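Local structure of kinesin-like protein KAR3 (Saccharomyces cerevisiae, 1F9V) at residues R10-L15 and I318-S323. The protein probably works as a kinesin-family motor that binds microtubules and hydrolyses ATP to drive movement along them. The protein carries 2 engineered substitutions. Numbering follows the deposited sequence.
Sequences RIRPAL and ISPSSS. With ADP (adenosine-5'-diphosphate), chain C.
I11 and I318 pair as parallel strand ends, joined by two backbone hydrogen bonds that straddle I11. I318 N donates to R10 O at 2.9 Å, and R12 N donates to I318 O almost in line with the carbonyl. Between them the CA of I11 makes a CH...O contact with I318 O.

Apolar packing extends the pairing. I318 CG1 sits between its backbone N and carbonyl carbon (chi1 58°), and CD1 beyond it reaches I11 CG1 at 3.5 Å. The other branch of I11, CG2, presses on P320 CB at a tight 3.4 Å. P320 turns its CG to the CB of A14, while CG and CD both lie 3.2 Å from R12 O, a buried carbonyl with no hydrogen-bond partner in the model.

R12 meets 318-323 by packing, its polar atoms bonding elsewhere; its extended chain crosses P320 at about a right angle. One face of its guanidinium receives S319 CB, 3.4 Å above the plane; NH1 donates to P13 O at 2.9 Å, NE to G95 O, and NH2 forms a salt bridge with E19. An alanine here would probably leave E19 without its charged mate and open a gap beside S319 and P320. In an ST turn, S319 OG accepts from S321 N at 3.0 Å, and it also bonds H324; S321 OG reaches E19.

The segment 10-15 also meets the nucleotide: P13 CD lies 3.4 Å from C6 of the adenine, R12 CB is near N7, and N6 lies over one face of the R10 guanidinium, which is hydrogen-bonded to N66. Strand 4-11, paired with 311-318 in the central sheet, runs out beside the adenine, and the R-x-R-P sequence leaving it is characteristic of the kinesin nucleotide site.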
ATOM      1  N   ARG A  10      10.246   4.199  -2.944  1.00  7.42           N
ATOM      2  CA  ARG A  10      10.158   5.246  -3.952  1.00  7.53           C
ATOM      3  C   ARG A  10      10.568   6.590  -3.392  1.00  8.81           C
ATOM      4  O   ARG A  10       9.997   7.072  -2.411  1.00  7.84           O
ATOM      5  CB  ARG A  10       8.747   5.373  -4.522  1.00  7.88           C
ATOM      6  CG  ARG A  10       8.658   6.499  -5.553  1.00  9.13           C
ATOM      7  CD  ARG A  10       7.229   6.822  -5.974  1.00 10.07           C
ATOM      8  NE  ARG A  10       7.216   7.538  -7.245  1.00  9.50           N
ATOM      9  CZ  ARG A  10       6.124   7.766  -7.965  1.00 11.26           C
ATOM     10  NH1 ARG A  10       4.939   7.334  -7.539  1.00  9.99           N
ATOM     11  NH2 ARG A  10       6.213   8.410  -9.120  1.00  8.01           N
ATOM     12  N   ILE A  11      11.572   7.195  -4.020  1.00  9.40           N
ATOM     13  CA  ILE A  11      12.045   8.509  -3.611  1.00  9.76           C
ATOM     14  C   ILE A  11      11.336   9.513  -4.512  1.00  8.93           C
ATOM     15  O   ILE A  11      11.467   9.452  -5.736  1.00 10.33           O
ATOM     16  CB  ILE A  11      13.579   8.659  -3.816  1.00 10.54           C
ATOM     17  CG1 ILE A  11      14.319   7.563  -3.043  1.00 11.27           C
ATOM     18  CG2 ILE A  11      14.037  10.042  -3.352  1.00 10.26           C
ATOM     19  CD1 ILE A  11      15.723   7.298  -3.541  1.00 11.52           C
ATOM     20  N   ARG A  12      10.564  10.415  -3.924  1.00  9.16           N
ATOM     21  CA  ARG A  12       9.871  11.410  -4.727  1.00  9.93           C
ATOM     22  C   ARG A  12      10.831  12.539  -5.083  1.00 12.04           C
ATOM     23  O   ARG A  12      11.883  12.689  -4.461  1.00 11.34           O
ATOM     24  CB  ARG A  12       8.693  12.000  -3.948  1.00  9.74           C
ATOM     25  CG  ARG A  12       9.093  12.824  -2.728  1.00  8.49           C
ATOM     26  CD  ARG A  12       8.027  13.861  -2.373  1.00 10.13           C
ATOM     27  NE  ARG A  12       8.215  14.460  -1.052  1.00  9.89           N
ATOM     28  CZ  ARG A  12       9.108  15.409  -0.774  1.00 12.33           C
ATOM     29  NH1 ARG A  12       9.905  15.875  -1.731  1.00 12.41           N
ATOM     30  NH2 ARG A  12       9.197  15.900   0.458  1.00 10.79           N
ATOM     31  N   PRO A  13      10.514  13.304  -6.139  1.00 13.74           N
ATOM     32  CA  PRO A  13      11.384  14.423  -6.516  1.00 13.09           C
ATOM     33  C   PRO A  13      11.388  15.445  -5.380  1.00 14.23           C
ATOM     34  O   PRO A  13      10.425  15.551  -4.616  1.00 12.53           O
ATOM     35  CB  PRO A  13      10.730  14.991  -7.781  1.00 13.55           C
ATOM     36  CG  PRO A  13       9.860  13.880  -8.304  1.00 13.45           C
ATOM     37  CD  PRO A  13       9.398  13.124  -7.085  1.00 13.42           C
ATOM     38  N   ALA A  14      12.477  16.194  -5.251  1.00 15.53           N
ATOM     39  CA  ALA A  14      12.538  17.201  -4.197  1.00 17.95           C
ATOM     40  C   ALA A  14      11.735  18.411  -4.628  1.00 19.42           C
ATOM     41  O   ALA A  14      11.579  18.672  -5.833  1.00 18.59           O
ATOM     42  CB  ALA A  14      13.988  17.609  -3.928  1.00 18.46           C
ATOM     43  N   LEU A  15      11.197  19.128  -3.633  1.00 22.70           N
ATOM     44  CA  LEU A  15      10.461  20.364  -3.906  1.00 27.27           C
ATOM     45  C   LEU A  15      11.602  21.380  -4.071  1.00 28.40           C
ATOM     46  O   LEU A  15      12.336  21.690  -3.118  1.00 28.78           O
ATOM     47  CB  LEU A  15       9.553  20.762  -2.740  1.00 30.46           C
ATOM     48  CG  LEU A  15       8.065  20.735  -3.056  1.00 36.51           C
ATOM     49  CD1 LEU A  15       7.812  20.435  -4.521  1.00 37.20           C
ATOM     50  CD2 LEU A  15       7.472  19.700  -2.145  1.00 38.26           C
ATOM     51  N   ILE A 318       9.566   7.855   0.351  1.00  8.68           N
ATOM     52  CA  ILE A 318      10.492   8.676   1.117  1.00  8.34           C
ATOM     53  C   ILE A 318      10.845   9.956   0.380  1.00  9.07           C
ATOM     54  O   ILE A 318      10.790  10.024  -0.851  1.00  8.34           O
ATOM     55  CB  ILE A 318      11.809   7.932   1.457  1.00  9.03           C
ATOM     56  CG1 ILE A 318      12.505   7.471   0.183  1.00  8.76           C
ATOM     57  CG2 ILE A 318      11.526   6.756   2.399  1.00  9.37           C
ATOM     58  CD1 ILE A 318      13.947   7.045   0.422  1.00 10.67           C
ATOM     59  N   SER A 319      11.174  10.980   1.157  1.00  9.02           N
ATOM     60  CA  SER A 319      11.584  12.260   0.607  1.00 11.07           C
ATOM     61  C   SER A 319      13.094  12.170   0.375  1.00 11.88           C
ATOM     62  O   SER A 319      13.794  11.438   1.076  1.00 11.54           O
ATOM     63  CB  SER A 319      11.282  13.373   1.606  1.00 11.52           C
ATOM     64  OG  SER A 319      12.182  14.461   1.448  1.00 14.25           O
ATOM     65  N   PRO A 320      13.616  12.895  -0.628  1.00 12.98           N
ATOM     66  CA  PRO A 320      15.058  12.861  -0.900  1.00 13.67           C
ATOM     67  C   PRO A 320      15.819  13.930  -0.105  1.00 14.34           C
ATOM     68  O   PRO A 320      17.051  13.962  -0.116  1.00 15.86           O
ATOM     69  CB  PRO A 320      15.131  13.151  -2.389  1.00 13.78           C
ATOM     70  CG  PRO A 320      13.992  14.132  -2.594  1.00 13.77           C
ATOM     71  CD  PRO A 320      12.905  13.754  -1.596  1.00 13.04           C
ATOM     72  N   SER A 321      15.080  14.790   0.588  1.00 13.38           N
ATOM     73  CA  SER A 321      15.671  15.904   1.321  1.00 14.03           C
ATOM     74  C   SER A 321      16.210  15.682   2.727  1.00 13.76           C
ATOM     75  O   SER A 321      15.717  14.845   3.480  1.00 12.52           O
ATOM     76  CB  SER A 321      14.677  17.059   1.317  1.00 16.65           C
ATOM     77  OG  SER A 321      14.251  17.302  -0.018  1.00 21.48           O
ATOM     78  N   SER A 322      17.232  16.473   3.065  1.00 13.92           N
ATOM     79  CA  SER A 322      17.922  16.401   4.356  1.00 12.04           C
ATOM     80  C   SER A 322      17.071  16.671   5.583  1.00 13.11           C
ATOM     81  O   SER A 322      17.281  16.048   6.623  1.00 13.54           O
ATOM     82  CB  SER A 322      19.116  17.364   4.377  1.00 12.55           C
ATOM     83  OG  SER A 322      20.036  17.046   3.355  1.00 12.02           O
ATOM     84  N   SER A 323      16.123  17.597   5.478  1.00 13.04           N
ATOM     85  CA  SER A 323      15.278  17.915   6.623  1.00 14.78           C
ATOM     86  C   SER A 323      14.440  16.718   7.058  1.00 14.63           C
ATOM     87  O   SER A 323      13.964  16.665   8.190  1.00 15.84           O
ATOM     88  CB  SER A 323      14.357  19.095   6.299  1.00 16.43           C
ATOM     89  OG  SER A 323      13.460  18.776   5.249  1.00 18.95           O
TER
HETATM   90  PB  ADP C 999       1.737  12.088   1.476  1.00 11.29           P
HETATM   91  O1B ADP C 999       2.740  11.026   1.745  1.00  9.77           O
HETATM   92  O2B ADP C 999       0.373  11.447   0.922  1.00 11.48           O
HETATM   93  O3B ADP C 999       1.500  12.932   2.674  1.00 11.97           O
HETATM   94  PA  ADP C 999       1.518  13.557  -1.004  1.00 14.23           P
HETATM   95  O1A ADP C 999       1.383  12.491  -1.997  1.00 14.72           O
HETATM   96  O2A ADP C 999       0.196  14.086  -0.676  1.00 18.36           O
HETATM   97  O3A ADP C 999       2.232  12.994   0.286  1.00 12.72           O
HETATM   98  O5' ADP C 999       2.385  14.751  -1.575  1.00 18.24           O
HETATM   99  C5' ADP C 999       3.585  15.320  -1.047  1.00 16.12           C
HETATM  100  C4' ADP C 999       3.948  16.446  -2.060  1.00 16.79           C
HETATM  101  O4' ADP C 999       4.922  15.886  -2.949  1.00 13.89           O
HETATM  102  C3' ADP C 999       2.773  16.863  -2.966  1.00 17.73           C
HETATM  103  O3' ADP C 999       2.787  18.268  -3.272  1.00 21.75           O
HETATM  104  C2' ADP C 999       2.927  16.026  -4.224  1.00 17.76           C
HETATM  105  O2' ADP C 999       2.285  16.596  -5.378  1.00 19.87           O
HETATM  106  C1' ADP C 999       4.438  15.857  -4.313  1.00 15.25           C
HETATM  107  N9  ADP C 999       4.844  14.535  -4.883  1.00 14.49           N
HETATM  108  C8  ADP C 999       4.856  13.380  -4.189  1.00 12.87           C
HETATM  109  N7  ADP C 999       5.292  12.406  -4.962  1.00 11.72           N
HETATM  110  C5  ADP C 999       5.564  12.900  -6.142  1.00 12.43           C
HETATM  111  C6  ADP C 999       6.051  12.386  -7.334  1.00 12.32           C
HETATM  112  N6  ADP C 999       6.349  11.086  -7.427  1.00 12.50           N
HETATM  113  N1  ADP C 999       6.223  13.205  -8.418  1.00 14.07           N
HETATM  114  C2  ADP C 999       5.936  14.522  -8.364  1.00 14.30           C
HETATM  115  N3  ADP C 999       5.469  15.038  -7.210  1.00 14.98           N
HETATM  116  C4  ADP C 999       5.272  14.279  -6.099  1.00 13.64           C